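Local structure of alcohol dehydrogenase (Thermus thermophilus, 2EIH) at residues Ala145-Pro148 and Leu149-Thr153; Ala154-Met157 and Val158-Leu162; Tyr247-Gly250 and Val251-Thr255. The protein binds zinc and probably acts as a nicotinamide-dependent oxidoreductase of the medium-chain dehydrogenase family, interconverting alcohols and carbonyl compounds. One frame throughout, in Å; residues are numbered along the deposited sequence.

Contact 1 (Ala145-Pro148 and Leu149-Thr153); sequences AAIP and LTFLT
The opening turn of helix 148-161 brings Ile147 and Pro148 up against Phe151 and Leu152, one helical turn further along, just after helix 141-146 has given way. It illustrates how proline can be accommodated at the start of a helix: its nitrogen carries no hydrogen, but the first turn of a helix does not use that N-H within the helix, and its carbonyl can still accept. Pro148 O accepts from Leu152 N at 2.8 Å, and one residue earlier Ile147 O accepts from Phe151 N at 2.9 Å with an N-H...O angle of 161°. In both, the donor stands almost straight beyond the carbonyl oxygen.

Side chains close round the same two oxygens. Ile147 O lies at the edge of the Phe151 ring, near its plane and 3.2 Å from CD1, so that it meets both the backbone N-H and the rim of the ring. The gamma methyl of Ile147 comes close to the same ring atom. With CG1 beside the backbone nitrogen (chi1 -59°), CG2 takes the position anti to it and comes 3.5 Å from Phe151 CD1, the two side chains lying at a slant to each other. Leu152 leans back over the other acceptor, its CG 3.3 Å from Pro148 O, so that hydrocarbon lies beside that hydrogen bond.

Leu149 N, whose N-H also lies in the first turn, is hydrogen-bonded to Asp64 OD2 from elsewhere in the chain. Ile300 of helix 297-306 covers Ile147, Phe151 and Leu152, while Pro89 of strand 84-91 packs on Pro148 and Leu149. The buried, proline-led junction of two helices thus begins the long helix that, in medium-chain dehydrogenases, typically passes from the catalytic domain into the Rossmann domain.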
# COMPACT_ATOMS: atom_id res chain seq x y z
N ALA A 145 -31.64 4.78 -8.42
CA ALA A 145 -31.82 3.58 -7.58
C ALA A 145 -30.97 2.41 -8.04
O ALA A 145 -30.60 1.56 -7.24
CB ALA A 145 -33.29 3.16 -7.56
N ALA A 146 -30.62 2.38 -9.31
CA ALA A 146 -29.83 1.27 -9.81
C ALA A 146 -28.33 1.31 -9.46
O ALA A 146 -27.66 0.29 -9.53
CB ALA A 146 -29.99 1.17 -11.33
N ILE A 147 -27.83 2.47 -9.05
CA ILE A 147 -26.41 2.62 -8.76
C ILE A 147 -25.72 1.99 -7.54
O ILE A 147 -24.90 1.07 -7.69
CB ILE A 147 -26.02 4.12 -8.76
CG1 ILE A 147 -26.34 4.74 -10.10
CG2 ILE A 147 -24.53 4.28 -8.43
CD1 ILE A 147 -26.26 6.24 -10.12
N PRO A 148 -26.06 2.46 -6.31
CA PRO A 148 -25.47 2.00 -5.05
C PRO A 148 -24.93 0.57 -4.93
O PRO A 148 -23.72 0.35 -5.07
CB PRO A 148 -26.56 2.33 -4.05
CG PRO A 148 -27.18 3.55 -4.63
CD PRO A 148 -27.34 3.14 -6.06
N LEU A 149 -25.80 -0.38 -4.62
CA LEU A 149 -25.40 -1.77 -4.42
C LEU A 149 -24.37 -2.30 -5.44
O LEU A 149 -23.28 -2.72 -5.05
CB LEU A 149 -26.65 -2.67 -4.39
CG LEU A 149 -26.71 -4.09 -3.77
CD1 LEU A 149 -25.58 -4.95 -4.33
CD2 LEU A 149 -26.63 -4.02 -2.26
N THR A 150 -24.69 -2.30 -6.74
CA THR A 150 -23.72 -2.83 -7.70
C THR A 150 -22.48 -1.98 -7.87
O THR A 150 -21.38 -2.52 -7.96
CB THR A 150 -24.34 -3.09 -9.10
OG1 THR A 150 -25.10 -1.95 -9.53
CG2 THR A 150 -25.21 -4.33 -9.09
N PHE A 151 -22.63 -0.66 -7.94
CA PHE A 151 -21.43 0.14 -8.09
C PHE A 151 -20.46 0.01 -6.91
O PHE A 151 -19.25 -0.03 -7.11
CB PHE A 151 -21.76 1.60 -8.39
CG PHE A 151 -22.04 1.84 -9.83
CD1 PHE A 151 -23.29 1.58 -10.36
CD2 PHE A 151 -21.01 2.18 -10.70
CE1 PHE A 151 -23.52 1.63 -11.73
CE2 PHE A 151 -21.21 2.24 -12.07
CZ PHE A 151 -22.48 1.95 -12.59
N LEU A 152 -20.98 -0.11 -5.70
CA LEU A 152 -20.10 -0.26 -4.55
C LEU A 152 -19.37 -1.59 -4.57
O LEU A 152 -18.19 -1.66 -4.23
CB LEU A 152 -20.89 -0.14 -3.25
CG LEU A 152 -21.34 1.28 -2.93
CD1 LEU A 152 -22.51 1.25 -1.95
CD2 LEU A 152 -20.17 2.05 -2.34
N THR A 153 -20.07 -2.64 -4.97
CA THR A 153 -19.49 -3.97 -5.02
C THR A 153 -18.43 -4.05 -6.12
O THR A 153 -17.36 -4.61 -5.92
CB THR A 153 -20.57 -5.03 -5.27
OG1 THR A 153 -21.50 -5.01 -4.19
CG2 THR A 153 -19.97 -6.41 -5.40

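Contact 2 (Ala154-Met157 and Val158-Leu162)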
# COMPACT_ATOMS: atom_id res chain seq x y z
N ALA A 154 -18.74 -3.47 -7.27
CA ALA A 154 -17.82 -3.48 -8.39
C ALA A 154 -16.59 -2.63 -8.07
O ALA A 154 -15.48 -2.93 -8.51
CB ALA A 154 -18.51 -2.93 -9.64
N TRP A 155 -16.79 -1.57 -7.30
CA TRP A 155 -15.69 -0.68 -6.96
C TRP A 155 -14.67 -1.32 -6.03
O TRP A 155 -13.46 -1.19 -6.25
CB TRP A 155 -16.24 0.61 -6.35
CG TRP A 155 -15.18 1.61 -6.01
CD1 TRP A 155 -14.29 1.54 -4.98
CD2 TRP A 155 -14.90 2.83 -6.70
NE1 TRP A 155 -13.50 2.66 -4.97
CE2 TRP A 155 -13.85 3.47 -6.01
CE3 TRP A 155 -15.46 3.47 -7.82
CZ2 TRP A 155 -13.33 4.71 -6.41
CZ3 TRP A 155 -14.95 4.69 -8.22
CH2 TRP A 155 -13.89 5.31 -7.51
N GLN A 156 -15.14 -2.02 -5.00
CA GLN A 156 -14.22 -2.68 -4.08
C GLN A 156 -13.43 -3.73 -4.83
O GLN A 156 -12.24 -3.88 -4.59
CB GLN A 156 -14.96 -3.34 -2.90
CG GLN A 156 -14.00 -3.93 -1.86
CD GLN A 156 -14.66 -4.33 -0.56
OE1 GLN A 156 -14.97 -5.50 -0.35
NE2 GLN A 156 -14.90 -3.36 0.32
N MET A 157 -14.08 -4.45 -5.73
CA MET A 157 -13.41 -5.49 -6.50
C MET A 157 -12.35 -4.91 -7.44
O MET A 157 -11.19 -5.35 -7.43
CB MET A 157 -14.42 -6.31 -7.30
CG MET A 157 -15.38 -7.13 -6.45
SD MET A 157 -16.48 -8.17 -7.46
CE MET A 157 -17.56 -6.97 -8.03
N VAL A 158 -12.73 -3.91 -8.23
CA VAL A 158 -11.83 -3.27 -9.20
C VAL A 158 -10.74 -2.40 -8.55
O VAL A 158 -9.55 -2.62 -8.75
CB VAL A 158 -12.66 -2.41 -10.20
CG1 VAL A 158 -11.75 -1.66 -11.17
CG2 VAL A 158 -13.62 -3.31 -10.96
N VAL A 159 -11.17 -1.41 -7.77
CA VAL A 159 -10.25 -0.49 -7.13
C VAL A 159 -9.45 -1.05 -5.93
O VAL A 159 -8.23 -1.12 -5.99
CB VAL A 159 -11.02 0.79 -6.71
CG1 VAL A 159 -10.08 1.81 -6.12
CG2 VAL A 159 -11.73 1.37 -7.93
N ASP A 160 -10.13 -1.47 -4.86
CA ASP A 160 -9.45 -1.99 -3.68
C ASP A 160 -8.87 -3.42 -3.82
O ASP A 160 -7.69 -3.63 -3.59
CB ASP A 160 -10.39 -1.92 -2.46
CG ASP A 160 -10.94 -0.51 -2.23
OD1 ASP A 160 -10.13 0.45 -2.15
OD2 ASP A 160 -12.18 -0.34 -2.12
N LYS A 161 -9.70 -4.38 -4.19
CA LYS A 161 -9.26 -5.76 -4.35
C LYS A 161 -8.28 -6.01 -5.50
O LYS A 161 -7.18 -6.49 -5.28
CB LYS A 161 -10.48 -6.68 -4.54
CG LYS A 161 -10.84 -7.52 -3.34
CD LYS A 161 -11.08 -6.73 -2.08
CE LYS A 161 -11.50 -7.70 -0.99
NZ LYS A 161 -11.57 -7.14 0.37
N LEU A 162 -8.69 -5.68 -6.72
CA LEU A 162 -7.83 -5.91 -7.87
C LEU A 162 -6.78 -4.83 -8.11
O LEU A 162 -5.80 -5.06 -8.83
CB LEU A 162 -8.69 -6.04 -9.13
CG LEU A 162 -9.69 -7.20 -9.16
CD1 LEU A 162 -10.76 -6.91 -10.20
CD2 LEU A 162 -8.97 -8.51 -9.45
O HOH W 1 -10.70 3.22 -3.07
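Backbone hydrogen bonding changes its spacing between Ala154-Met157 and Val158-Leu162. Val158 N and Val159 N keep alpha-helical spacing, bonding to Ala154 O at 2.9 Å and Trp155 O at 2.8 Å. Further on, the bonds span five residues: Lys161 N reaches Gln156 O at 2.6 Å and Leu162 N reaches Met157 O at 2.6 Å, a wider pi-type turn near the end of helix 148-161.

Apolar contact centres on the indole. Val159 CG2 sits over one face of Trp155, 3.6 Å from the centroid of the five-membered ring and 11° off its normal, a CH-pi contact. Trp155 CG is anti to the backbone N (chi1 -178°), which brings the ring under that methyl. Arg165 of a second subunit packs on both residues. Alongside, the aliphatic parts of Gln156 and Lys161 run the same way, Gln156 CG lying 4.1 Å from Lys161 CD.

The polar link is indirect. A water near the indole plane donates to Asp160 OD1 at 3.0 Å and weakly accepts from Trp155 NE1 at 3.4 Å. Asp160 OD2 forms a salt bridge with Arg296 NE. With one oxygen engaged by water and the other by a guanidinium, both carboxylate oxygens have a partner, and the group probably stays ionised.

Contact 3 (Tyr247-Gly250 and Val251-Thr255)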
# COMPACT_ATOMS: atom_id res chain seq x y z
N TYR A 247 -17.65 -21.57 -14.56
CA TYR A 247 -16.67 -21.24 -15.58
C TYR A 247 -15.35 -20.95 -14.89
O TYR A 247 -14.34 -20.68 -15.54
CB TYR A 247 -17.10 -20.00 -16.37
CG TYR A 247 -18.55 -20.00 -16.80
CD1 TYR A 247 -19.55 -19.58 -15.91
CD2 TYR A 247 -18.92 -20.40 -18.08
CE1 TYR A 247 -20.89 -19.56 -16.30
CE2 TYR A 247 -20.26 -20.38 -18.48
CZ TYR A 247 -21.23 -19.96 -17.59
OH TYR A 247 -22.56 -19.95 -17.97
N PHE A 248 -15.35 -21.01 -13.56
CA PHE A 248 -14.16 -20.72 -12.78
C PHE A 248 -12.92 -21.42 -13.30
O PHE A 248 -11.82 -20.88 -13.23
CB PHE A 248 -14.38 -21.10 -11.32
CG PHE A 248 -13.36 -20.50 -10.39
CD1 PHE A 248 -13.14 -19.13 -10.36
CD2 PHE A 248 -12.62 -21.31 -9.53
CE1 PHE A 248 -12.21 -18.57 -9.49
CE2 PHE A 248 -11.69 -20.76 -8.65
CZ PHE A 248 -11.48 -19.39 -8.63
N GLU A 249 -13.09 -22.63 -13.81
CA GLU A 249 -11.96 -23.36 -14.34
C GLU A 249 -11.46 -22.63 -15.59
O GLU A 249 -10.26 -22.58 -15.85
CB GLU A 249 -12.39 -24.77 -14.71
CG GLU A 249 -11.25 -25.66 -15.14
CD GLU A 249 -11.74 -26.99 -15.67
OE1 GLU A 249 -12.39 -26.98 -16.74
OE2 GLU A 249 -11.49 -28.02 -15.01
N GLY A 250 -12.40 -22.07 -16.35
CA GLY A 250 -12.05 -21.35 -17.55
C GLY A 250 -11.40 -20.02 -17.22
O GLY A 250 -10.49 -19.57 -17.92
N VAL A 251 -11.86 -19.40 -16.14
CA VAL A 251 -11.32 -18.13 -15.69
C VAL A 251 -9.87 -18.33 -15.28
O VAL A 251 -8.97 -17.63 -15.74
CB VAL A 251 -12.10 -17.58 -14.49
CG1 VAL A 251 -11.46 -16.29 -14.00
CG2 VAL A 251 -13.54 -17.35 -14.87
N ILE A 252 -9.66 -19.31 -14.40
CA ILE A 252 -8.32 -19.63 -13.92
C ILE A 252 -7.37 -19.88 -15.08
O ILE A 252 -6.19 -19.53 -15.03
CB ILE A 252 -8.33 -20.86 -13.03
CG1 ILE A 252 -9.08 -20.55 -11.74
CG2 ILE A 252 -6.91 -21.31 -12.73
CD1 ILE A 252 -9.09 -21.69 -10.75
N LYS A 253 -7.92 -20.46 -16.14
CA LYS A 253 -7.15 -20.77 -17.33
C LYS A 253 -6.84 -19.48 -18.09
O LYS A 253 -5.76 -19.31 -18.68
CB LYS A 253 -7.95 -21.72 -18.22
CG LYS A 253 -7.13 -22.79 -18.95
CD LYS A 253 -6.77 -23.96 -18.03
CE LYS A 253 -7.98 -24.84 -17.74
NZ LYS A 253 -8.55 -25.45 -18.98
N ALA A 254 -7.79 -18.55 -18.06
CA ALA A 254 -7.64 -17.27 -18.76
C ALA A 254 -6.84 -16.24 -17.98
O ALA A 254 -6.49 -15.19 -18.51
CB ALA A 254 -9.02 -16.71 -19.08
N THR A 255 -6.56 -16.54 -16.73
CA THR A 255 -5.82 -15.61 -15.89
C THR A 255 -4.31 -15.72 -16.10
O THR A 255 -3.74 -16.81 -16.08
CB THR A 255 -6.16 -15.86 -14.41
OG1 THR A 255 -7.58 -15.82 -14.25
CG2 THR A 255 -5.52 -14.79 -13.54
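Phe248 and Ile252 form the tightly packed side of helix 248-254, while Glu249 and Lys253, one residue further round, form its loose side; the pairing exemplifies an amphipathic helix in miniature. On the packed side, Ile252 CG1 stands over one face of the Phe248 ring, 4.1 Å from its centroid and 11° off the normal, a CH-pi contact. The terminal methyl CD1 reaches across to Phe248 CE2 at 3.5 Å. Phe248 CG, anti to the backbone N (chi1 -165°), and Ile252 CG1, anti to its own carbonyl carbon, bring the ring and the ethyl branch together. The backbone is bonded firmly here, Ile252 N to Phe248 O at 2.9 Å and nearly straight, at 174°. Val251 N bonds to Tyr247 O, and that oxygen also meets Val251 CG2 at 3.5 Å. Also buried, Thr255 OG1 donates to Val251 O at 2.7 Å, tying the first residue beyond the helix back to its last turn.

The exposed side is slacker. Lys253 N reaches Glu249 O over a longer 3.2 Å, from above the carbonyl plane. Although the two side chains carry opposite charges, Glu249 OE1 and Lys253 NZ stay 4.7 Å apart and make no salt bridge; the lysine chain is bent at three successive torsions.

Val251 packs on Val239 and Asp241 of strand 236-241, Ile252 on His278 and Val279 of helix 278-281, and Ala254 on Val227 of helix 223-230. The helix thereby lies in the beta-alpha-beta crossover between the parallel strands 236-241 and 259-263 of the Rossmann sheet.

Overall arrangement
Contacts 1 and 2 are successive parts of helix 148-161, their centres about 13 Å apart, and both are buried; contact 3, on helix 248-254, is partly buried and about 19 Å from contact 2, centre to centre. Contact 1 lies nearest the middle of the chain and is mostly apolar in its side-chain packing. Contact 2 adds a bridging water and neighbouring subunits, whereas contact 3 pairs an apolar inner side with charges at the surface. Contacts 2 and 3 both pack on strand 236-241, through Val240 and through Val239 and Asp241 respectively. An aliphatic group over an aromatic face recurs in contacts 2 and 3; in contact 1 a carbonyl oxygen meets the ring, at its edge.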